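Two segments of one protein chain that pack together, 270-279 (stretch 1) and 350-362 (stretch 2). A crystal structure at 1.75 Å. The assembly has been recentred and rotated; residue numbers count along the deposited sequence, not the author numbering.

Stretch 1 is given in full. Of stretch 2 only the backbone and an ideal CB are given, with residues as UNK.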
ATOM      1  N   ILE A 270     -11.808   1.854  -6.980  1.00 14.22           N
ATOM      2  CA  ILE A 270     -12.644   3.040  -6.909  1.00 13.17           C
ATOM      3  C   ILE A 270     -12.518   3.711  -5.541  1.00 12.15           C
ATOM      4  O   ILE A 270     -12.438   4.937  -5.450  1.00 14.29           O
ATOM      5  CB  ILE A 270     -14.127   2.684  -7.203  1.00 14.96           C
ATOM      6  CG1 ILE A 270     -14.271   2.299  -8.682  1.00 15.52           C
ATOM      7  CG2 ILE A 270     -15.036   3.867  -6.866  1.00 14.23           C
ATOM      8  CD1 ILE A 270     -15.685   1.913  -9.097  1.00 17.58           C
ATOM      9  N   TYR A 271     -12.497   2.919  -4.474  1.00 11.70           N
ATOM     10  CA  TYR A 271     -12.364   3.498  -3.143  1.00 11.78           C
ATOM     11  C   TYR A 271     -10.956   4.026  -2.886  1.00 12.36           C
ATOM     12  O   TYR A 271     -10.788   5.082  -2.277  1.00 13.01           O
ATOM     13  CB  TYR A 271     -12.741   2.482  -2.067  1.00 12.92           C
ATOM     14  CG  TYR A 271     -14.233   2.439  -1.791  1.00 15.73           C
ATOM     15  CD1 TYR A 271     -14.966   3.618  -1.643  1.00 17.33           C
ATOM     16  CD2 TYR A 271     -14.901   1.225  -1.651  1.00 19.60           C
ATOM     17  CE1 TYR A 271     -16.339   3.585  -1.357  1.00 19.11           C
ATOM     18  CE2 TYR A 271     -16.268   1.182  -1.366  1.00 20.88           C
ATOM     19  CZ  TYR A 271     -16.977   2.362  -1.219  1.00 20.81           C
ATOM     20  OH  TYR A 271     -18.319   2.312  -0.918  1.00 21.84           O
ATOM     21  N   ALA A 272      -9.946   3.299  -3.350  1.00 10.96           N
ATOM     22  CA  ALA A 272      -8.563   3.740  -3.159  1.00 11.44           C
ATOM     23  C   ALA A 272      -8.332   5.078  -3.872  1.00 13.39           C
ATOM     24  O   ALA A 272      -7.616   5.952  -3.370  1.00 13.00           O
ATOM     25  CB  ALA A 272      -7.599   2.686  -3.691  1.00 11.97           C
ATOM     26  N   PHE A 273      -8.942   5.241  -5.044  1.00 13.22           N
ATOM     27  CA  PHE A 273      -8.798   6.483  -5.794  1.00 13.37           C
ATOM     28  C   PHE A 273      -9.688   7.565  -5.183  1.00 15.59           C
ATOM     29  O   PHE A 273      -9.230   8.671  -4.900  1.00 15.37           O
ATOM     30  CB  PHE A 273      -9.165   6.281  -7.268  1.00 14.10           C
ATOM     31  CG  PHE A 273      -8.925   7.500  -8.109  1.00 14.84           C
ATOM     32  CD1 PHE A 273      -7.629   7.877  -8.458  1.00 14.75           C
ATOM     33  CD2 PHE A 273      -9.986   8.318  -8.489  1.00 14.03           C
ATOM     34  CE1 PHE A 273      -7.395   9.058  -9.168  1.00 13.63           C
ATOM     35  CE2 PHE A 273      -9.763   9.501  -9.199  1.00 12.66           C
ATOM     36  CZ  PHE A 273      -8.463   9.870  -9.538  1.00 14.44           C
ATOM     37  N   GLY A 274     -10.966   7.245  -4.994  1.00 14.71           N
ATOM     38  CA  GLY A 274     -11.881   8.195  -4.388  1.00 15.43           C
ATOM     39  C   GLY A 274     -12.457   9.253  -5.312  1.00 16.84           C
ATOM     40  O   GLY A 274     -12.400   9.132  -6.533  1.00 17.39           O
ATOM     41  N   GLY A 275     -13.011  10.302  -4.715  1.00 16.96           N
ATOM     42  CA  GLY A 275     -13.602  11.372  -5.501  1.00 18.94           C
ATOM     43  C   GLY A 275     -14.952  10.978  -6.081  1.00 18.91           C
ATOM     44  O   GLY A 275     -15.559  10.010  -5.630  1.00 17.81           O
ATOM     45  N   PRO A 276     -15.450  11.715  -7.088  1.00 18.94           N
ATOM     46  CA  PRO A 276     -16.740  11.460  -7.747  1.00 20.53           C
ATOM     47  C   PRO A 276     -16.885  10.036  -8.289  1.00 20.74           C
ATOM     48  O   PRO A 276     -18.000   9.534  -8.449  1.00 21.97           O
ATOM     49  CB  PRO A 276     -16.762  12.498  -8.869  1.00 22.24           C
ATOM     50  CG  PRO A 276     -15.977  13.624  -8.299  1.00 21.89           C
ATOM     51  CD  PRO A 276     -14.815  12.926  -7.634  1.00 20.29           C
ATOM     52  N   THR A 277     -15.753   9.397  -8.573  1.00 19.14           N
ATOM     53  CA  THR A 277     -15.726   8.032  -9.096  1.00 18.65           C
ATOM     54  C   THR A 277     -16.473   7.057  -8.194  1.00 17.45           C
ATOM     55  O   THR A 277     -16.987   6.043  -8.660  1.00 17.62           O
ATOM     56  CB  THR A 277     -14.265   7.534  -9.263  1.00 19.37           C
ATOM     57  OG1 THR A 277     -13.637   8.265 -10.317  1.00 17.58           O
ATOM     58  CG2 THR A 277     -14.223   6.043  -9.595  1.00 20.58           C
ATOM     59  N   ILE A 278     -16.520   7.361  -6.901  1.00 16.58           N
ATOM     60  CA  ILE A 278     -17.207   6.501  -5.946  1.00 15.16           C
ATOM     61  C   ILE A 278     -18.665   6.307  -6.368  1.00 16.45           C
ATOM     62  O   ILE A 278     -19.259   5.262  -6.107  1.00 17.25           O
ATOM     63  CB  ILE A 278     -17.143   7.105  -4.525  1.00 17.78           C
ATOM     64  CG1 ILE A 278     -15.707   7.005  -3.996  1.00 18.33           C
ATOM     65  CG2 ILE A 278     -18.107   6.374  -3.589  1.00 19.30           C
ATOM     66  CD1 ILE A 278     -15.471   7.701  -2.666  1.00 21.02           C
ATOM     67  N   ASP A 279     -19.228   7.309  -7.035  1.00 16.96           N
ATOM     68  CA  ASP A 279     -20.615   7.234  -7.485  1.00 19.07           C
ATOM     69  C   ASP A 279     -20.851   6.184  -8.570  1.00 19.69           C
ATOM     70  O   ASP A 279     -21.999   5.874  -8.900  1.00 19.24           O
ATOM     71  CB  ASP A 279     -21.087   8.602  -7.979  1.00 22.89           C
ATOM     72  CG  ASP A 279     -21.139   9.633  -6.867  1.00 27.79           C
ATOM     73  OD1 ASP A 279     -21.614   9.293  -5.765  1.00 31.53           O
ATOM     74  OD2 ASP A 279     -20.714  10.783  -7.096  1.00 34.45           O
ATOM     75  N   UNK A 350     -15.932   6.129  10.999  1.00 21.20           N
ATOM     76  CA  UNK A 350     -14.693   5.431  10.669  1.00 19.68           C
ATOM     77  C   UNK A 350     -14.731   4.908   9.237  1.00 20.22           C
ATOM     78  O   UNK A 350     -13.789   5.108   8.460  1.00 17.84           O
ATOM     79  CB  UNK A 350     -14.451   4.279  11.646  1.00 19.68           C
ATOM     80  N   UNK A 351     -15.825   4.239   8.882  1.00 17.44           N
ATOM     81  CA  UNK A 351     -15.952   3.690   7.541  1.00 19.27           C
ATOM     82  C   UNK A 351     -15.827   4.789   6.493  1.00 17.86           C
ATOM     83  O   UNK A 351     -15.191   4.593   5.459  1.00 17.87           O
ATOM     84  CB  UNK A 351     -17.287   2.959   7.387  1.00 19.27           C
ATOM     85  N   UNK A 352     -16.434   5.944   6.757  1.00 18.87           N
ATOM     86  CA  UNK A 352     -16.372   7.055   5.814  1.00 20.46           C
ATOM     87  C   UNK A 352     -14.940   7.555   5.666  1.00 21.33           C
ATOM     88  O   UNK A 352     -14.491   7.850   4.560  1.00 20.71           O
ATOM     89  CB  UNK A 352     -17.288   8.194   6.266  1.00 20.46           C
ATOM     90  N   UNK A 353     -14.227   7.653   6.782  1.00 19.84           N
ATOM     91  CA  UNK A 353     -12.835   8.095   6.749  1.00 20.54           C
ATOM     92  C   UNK A 353     -11.999   7.175   5.868  1.00 18.60           C
ATOM     93  O   UNK A 353     -11.280   7.623   4.976  1.00 18.45           O
ATOM     94  CB  UNK A 353     -12.254   8.145   8.163  1.00 20.54           C
ATOM     95  N   UNK A 354     -12.101   5.878   6.137  1.00 16.85           N
ATOM     96  CA  UNK A 354     -11.335   4.866   5.416  1.00 17.19           C
ATOM     97  C   UNK A 354     -11.623   4.733   3.927  1.00 18.59           C
ATOM     98  O   UNK A 354     -10.742   4.336   3.164  1.00 17.74           O
ATOM     99  CB  UNK A 354     -11.579   3.507   6.075  1.00 17.19           C
ATOM    100  N   UNK A 355     -12.841   5.070   3.510  1.00 17.66           N
ATOM    101  CA  UNK A 355     -13.223   4.926   2.109  1.00 18.29           C
ATOM    102  C   UNK A 355     -13.416   6.207   1.309  1.00 18.55           C
ATOM    103  O   UNK A 355     -13.394   6.170   0.077  1.00 19.56           O
ATOM    104  CB  UNK A 355     -14.525   4.125   2.043  1.00 18.29           C
ATOM    105  N   UNK A 356     -13.607   7.333   1.987  1.00 19.85           N
ATOM    106  CA  UNK A 356     -13.827   8.582   1.275  1.00 21.03           C
ATOM    107  C   UNK A 356     -12.920   9.755   1.625  1.00 20.55           C
ATOM    108  O   UNK A 356     -12.867  10.729   0.876  1.00 21.08           O
ATOM    109  CB  UNK A 356     -15.276   9.016   1.507  1.00 21.03           C
ATOM    110  N   UNK A 357     -12.204   9.672   2.744  1.00 18.62           N
ATOM    111  CA  UNK A 357     -11.295  10.750   3.132  1.00 18.23           C
ATOM    112  C   UNK A 357      -9.846  10.366   2.815  1.00 18.36           C
ATOM    113  O   UNK A 357      -9.089  11.159   2.255  1.00 18.63           O
ATOM    114  CB  UNK A 357     -11.448  11.071   4.620  1.00 18.23           C
ATOM    115  N   UNK A 358      -9.463   9.149   3.182  1.00 15.67           N
ATOM    116  CA  UNK A 358      -8.121   8.656   2.889  1.00 16.24           C
ATOM    117  C   UNK A 358      -8.167   8.095   1.471  1.00 14.43           C
ATOM    118  O   UNK A 358      -8.241   6.879   1.275  1.00 15.41           O
ATOM    119  CB  UNK A 358      -7.663   7.604   3.901  1.00 16.24           C
ATOM    120  N   UNK A 359      -8.132   8.995   0.487  1.00 12.91           N
ATOM    121  CA  UNK A 359      -8.192   8.613  -0.923  1.00 13.07           C
ATOM    122  C   UNK A 359      -7.161   9.385  -1.744  1.00 12.71           C
ATOM    123  O   UNK A 359      -6.785  10.501  -1.391  1.00 14.27           O
ATOM    124  CB  UNK A 359      -9.596   8.854  -1.481  1.00 13.07           C
ATOM    125  N   UNK A 360      -6.721   8.785  -2.845  1.00 14.05           N
ATOM    126  CA  UNK A 360      -5.742   9.418  -3.731  1.00 13.45           C
ATOM    127  C   UNK A 360      -6.239  10.791  -4.192  1.00 15.24           C
ATOM    128  O   UNK A 360      -5.497  11.779  -4.188  1.00 15.14           O
ATOM    129  CB  UNK A 360      -5.459   8.524  -4.940  1.00 13.45           C
ATOM    130  N   UNK A 361      -7.502  10.832  -4.602  1.00 14.50           N
ATOM    131  CA  UNK A 361      -8.145  12.052  -5.077  1.00 15.38           C
ATOM    132  C   UNK A 361      -8.046  13.178  -4.048  1.00 15.76           C
ATOM    133  O   UNK A 361      -7.760  14.327  -4.391  1.00 14.86           O
ATOM    134  CB  UNK A 361      -9.612  11.777  -5.412  1.00 15.38           C
ATOM    135  N   UNK A 362      -8.292  12.848  -2.785  1.00 14.60           N
ATOM    136  CA  UNK A 362      -8.233  13.838  -1.719  1.00 15.39           C
ATOM    137  C   UNK A 362      -6.785  14.248  -1.459  1.00 16.55           C
ATOM    138  O   UNK A 362      -6.499  15.422  -1.229  1.00 17.15           O
ATOM    139  CB  UNK A 362      -8.873  13.292  -0.441  1.00 15.39           C
TER

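Positions 350 and 352 to 354 lie on a helix whose ideal CB atoms have nothing of stretch 1 within 5.5 Å, so stretch 1 sets no preference there; they are Leu-350, Asn-352, Glu-353 and Leu-354.

Position 351 also has an empty CB shell, and its CA-to-CB bond points sideways. Only a long side chain could approach the Tyr-271 hydroxyl, and a polar tip would suit it. The residue is Tyr-351, chi1 t; its OH lies 4.5 Å from Tyr-271 CE2, and one water joins the two hydroxyls, 2.7 Å from Tyr-351 OH and 2.6 Å from Tyr-271 OH.

Position 355 points toward stretch 1, its ideal CB 3.7 Å from Tyr-271 CD1. A small or beta-branched residue fits against a ring so near: alanine, serine, valine or threonine. Thr-355 sets its CB over one ring face, 4.0 Å from the centroid of Tyr-271, a CH-pi contact. With chi1 p, its OG1 turns back to donate to Tyr-351 O at 2.8 Å.

At 356 the bond runs sideways and the ideal CB is 4.4 Å from Ile-278 CD1. A flexible chain with an aliphatic stem would serve, whether Leu, Met, Gln, Lys or Arg. Gln-356 brings CG to 3.5 Å from Ile-278 CD1.

Positions 357 and 358 offer stretch 1 no close side-chain contact; they are Ile-357 and Phe-358.

Position 359, at phi/psi -136/153, immediately precedes a helix, and its CB points toward stretch 1, 3.4 Å from Phe-273 O and 3.8 Å from Gly-274 CA. A compact capping residue is expected: Ser, Thr, Asp or Asn. Thr-359 OG1 accepts from the backbone N of 362 at 3.2 Å, the cap, while its CG2 lies 3.6 Å from Tyr-271 O. A CB on Gly-274 would fall 2.3 Å from Thr-359 CB, a clash.

The backbone at 360 donates N to Ala-272 O (3.0 Å, 173°), which any residue except proline allows. The CB points toward stretch 1, and a longer chain could reach the Phe-273 ring. Glu-360 places OE2 at the ring edge, 3.3 Å from Phe-273 CE1.

At 361, N donates to Phe-273 O (2.8 Å, 165°), and CB faces the Gly-274/Gly-275 turn, where the absence of side chains leaves room for a broad apolar or aromatic group. Phe-361 fills it: Gly-275 CA and Pro-276 CD lie 3.9 and 4.1 Å from the Phe-361 ring centroid, both over one face.

Position 362 points sideways, favouring no type; Asn-362 leads away, its ND2 donating to Ile-357 O.

Stretch 2 350-362: LYNELTQIFTEFN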
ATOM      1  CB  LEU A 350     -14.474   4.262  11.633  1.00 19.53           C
ATOM      2  CG  LEU A 350     -13.280   3.348  11.334  1.00 18.64           C
ATOM      3  CD1 LEU A 350     -11.991   4.167  11.367  1.00 20.08           C
ATOM      4  CD2 LEU A 350     -13.226   2.224  12.363  1.00 19.22           C
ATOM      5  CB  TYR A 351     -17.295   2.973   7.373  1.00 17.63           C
ATOM      6  CG  TYR A 351     -17.363   2.104   6.138  1.00 17.13           C
ATOM      7  CD1 TYR A 351     -16.874   0.799   6.151  1.00 15.53           C
ATOM      8  CD2 TYR A 351     -17.901   2.593   4.946  1.00 16.18           C
ATOM      9  CE1 TYR A 351     -16.921  -0.003   5.010  1.00 16.97           C
ATOM     10  CE2 TYR A 351     -17.950   1.802   3.800  1.00 16.34           C
ATOM     11  CZ  TYR A 351     -17.460   0.510   3.837  1.00 16.91           C
ATOM     12  OH  TYR A 351     -17.504  -0.274   2.706  1.00 19.34           O
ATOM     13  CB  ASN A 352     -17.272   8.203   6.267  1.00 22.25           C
ATOM     14  CG  ASN A 352     -17.273   9.352   5.280  1.00 24.50           C
ATOM     15  OD1 ASN A 352     -16.700  10.408   5.537  1.00 26.19           O
ATOM     16  ND2 ASN A 352     -17.905   9.141   4.132  1.00 24.25           N
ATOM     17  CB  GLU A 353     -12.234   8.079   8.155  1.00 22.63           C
ATOM     18  CG  GLU A 353     -12.553   9.284   9.011  1.00 28.17           C
ATOM     19  CD  GLU A 353     -12.037   9.122  10.425  1.00 30.97           C
ATOM     20  OE1 GLU A 353     -10.947   8.529  10.592  1.00 30.40           O
ATOM     21  OE2 GLU A 353     -12.713   9.591  11.364  1.00 33.07           O
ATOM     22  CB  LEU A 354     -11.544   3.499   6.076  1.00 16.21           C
ATOM     23  CG  LEU A 354     -11.129   3.399   7.544  1.00 17.61           C
ATOM     24  CD1 LEU A 354     -11.501   2.031   8.085  1.00 16.78           C
ATOM     25  CD2 LEU A 354      -9.622   3.639   7.665  1.00 19.02           C
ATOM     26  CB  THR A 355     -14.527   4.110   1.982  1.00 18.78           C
ATOM     27  OG1 THR A 355     -15.569   4.762   2.721  1.00 17.13           O
ATOM     28  CG2 THR A 355     -14.331   2.702   2.519  1.00 18.61           C
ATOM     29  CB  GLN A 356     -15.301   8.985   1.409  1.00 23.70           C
ATOM     30  CG  GLN A 356     -16.228   7.970   0.754  1.00 27.21           C
ATOM     31  CD  GLN A 356     -17.652   8.463   0.603  1.00 29.78           C
ATOM     32  OE1 GLN A 356     -17.887   9.643   0.352  1.00 32.80           O
ATOM     33  NE2 GLN A 356     -18.610   7.553   0.734  1.00 29.63           N
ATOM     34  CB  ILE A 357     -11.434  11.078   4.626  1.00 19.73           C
ATOM     35  CG1 ILE A 357     -12.853  11.587   4.905  1.00 21.48           C
ATOM     36  CG2 ILE A 357     -10.403  12.129   5.029  1.00 22.12           C
ATOM     37  CD1 ILE A 357     -13.100  11.982   6.347  1.00 23.46           C
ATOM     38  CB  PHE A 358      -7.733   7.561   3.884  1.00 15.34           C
ATOM     39  CG  PHE A 358      -7.361   8.086   5.244  1.00 17.31           C
ATOM     40  CD1 PHE A 358      -6.138   8.718   5.448  1.00 16.00           C
ATOM     41  CD2 PHE A 358      -8.239   7.969   6.316  1.00 19.80           C
ATOM     42  CE1 PHE A 358      -5.794   9.225   6.701  1.00 18.42           C
ATOM     43  CE2 PHE A 358      -7.906   8.475   7.574  1.00 21.63           C
ATOM     44  CZ  PHE A 358      -6.679   9.105   7.766  1.00 20.44           C
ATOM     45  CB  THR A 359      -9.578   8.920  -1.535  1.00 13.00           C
ATOM     46  OG1 THR A 359      -9.774  10.340  -1.571  1.00 14.72           O
ATOM     47  CG2 THR A 359     -10.689   8.280  -0.703  1.00 14.41           C
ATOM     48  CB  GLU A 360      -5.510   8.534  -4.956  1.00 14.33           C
ATOM     49  CG  GLU A 360      -4.443   9.059  -5.910  1.00 14.83           C
ATOM     50  CD  GLU A 360      -4.387   8.268  -7.203  1.00 15.99           C
ATOM     51  OE1 GLU A 360      -4.532   7.027  -7.145  1.00 15.97           O
ATOM     52  OE2 GLU A 360      -4.187   8.883  -8.274  1.00 15.49           O
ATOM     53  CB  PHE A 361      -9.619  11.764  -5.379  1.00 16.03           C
ATOM     54  CG  PHE A 361     -10.328  12.890  -6.074  1.00 16.91           C
ATOM     55  CD1 PHE A 361     -10.236  13.039  -7.455  1.00 19.59           C
ATOM     56  CD2 PHE A 361     -11.077  13.809  -5.349  1.00 19.59           C
ATOM     57  CE1 PHE A 361     -10.882  14.090  -8.104  1.00 20.32           C
ATOM     58  CE2 PHE A 361     -11.725  14.862  -5.988  1.00 21.47           C
ATOM     59  CZ  PHE A 361     -11.627  15.001  -7.368  1.00 20.52           C
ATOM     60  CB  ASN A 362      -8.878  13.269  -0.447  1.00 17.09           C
ATOM     61  CG  ASN A 362      -9.171  14.335   0.593  1.00 18.38           C
ATOM     62  OD1 ASN A 362      -9.405  15.500   0.257  1.00 19.75           O
ATOM     63  ND2 ASN A 362      -9.182  13.938   1.865  1.00 19.22           N
TER
HETATM   64  O   HOH W   1      -9.607   4.712   0.155  1.00 19.45           O
HETATM   65  O   HOH W   2     -19.115   0.294   0.584  1.00 20.45           O
HETATM   66  O   HOH W   3     -12.374  11.175  -1.871  1.00 20.83           O
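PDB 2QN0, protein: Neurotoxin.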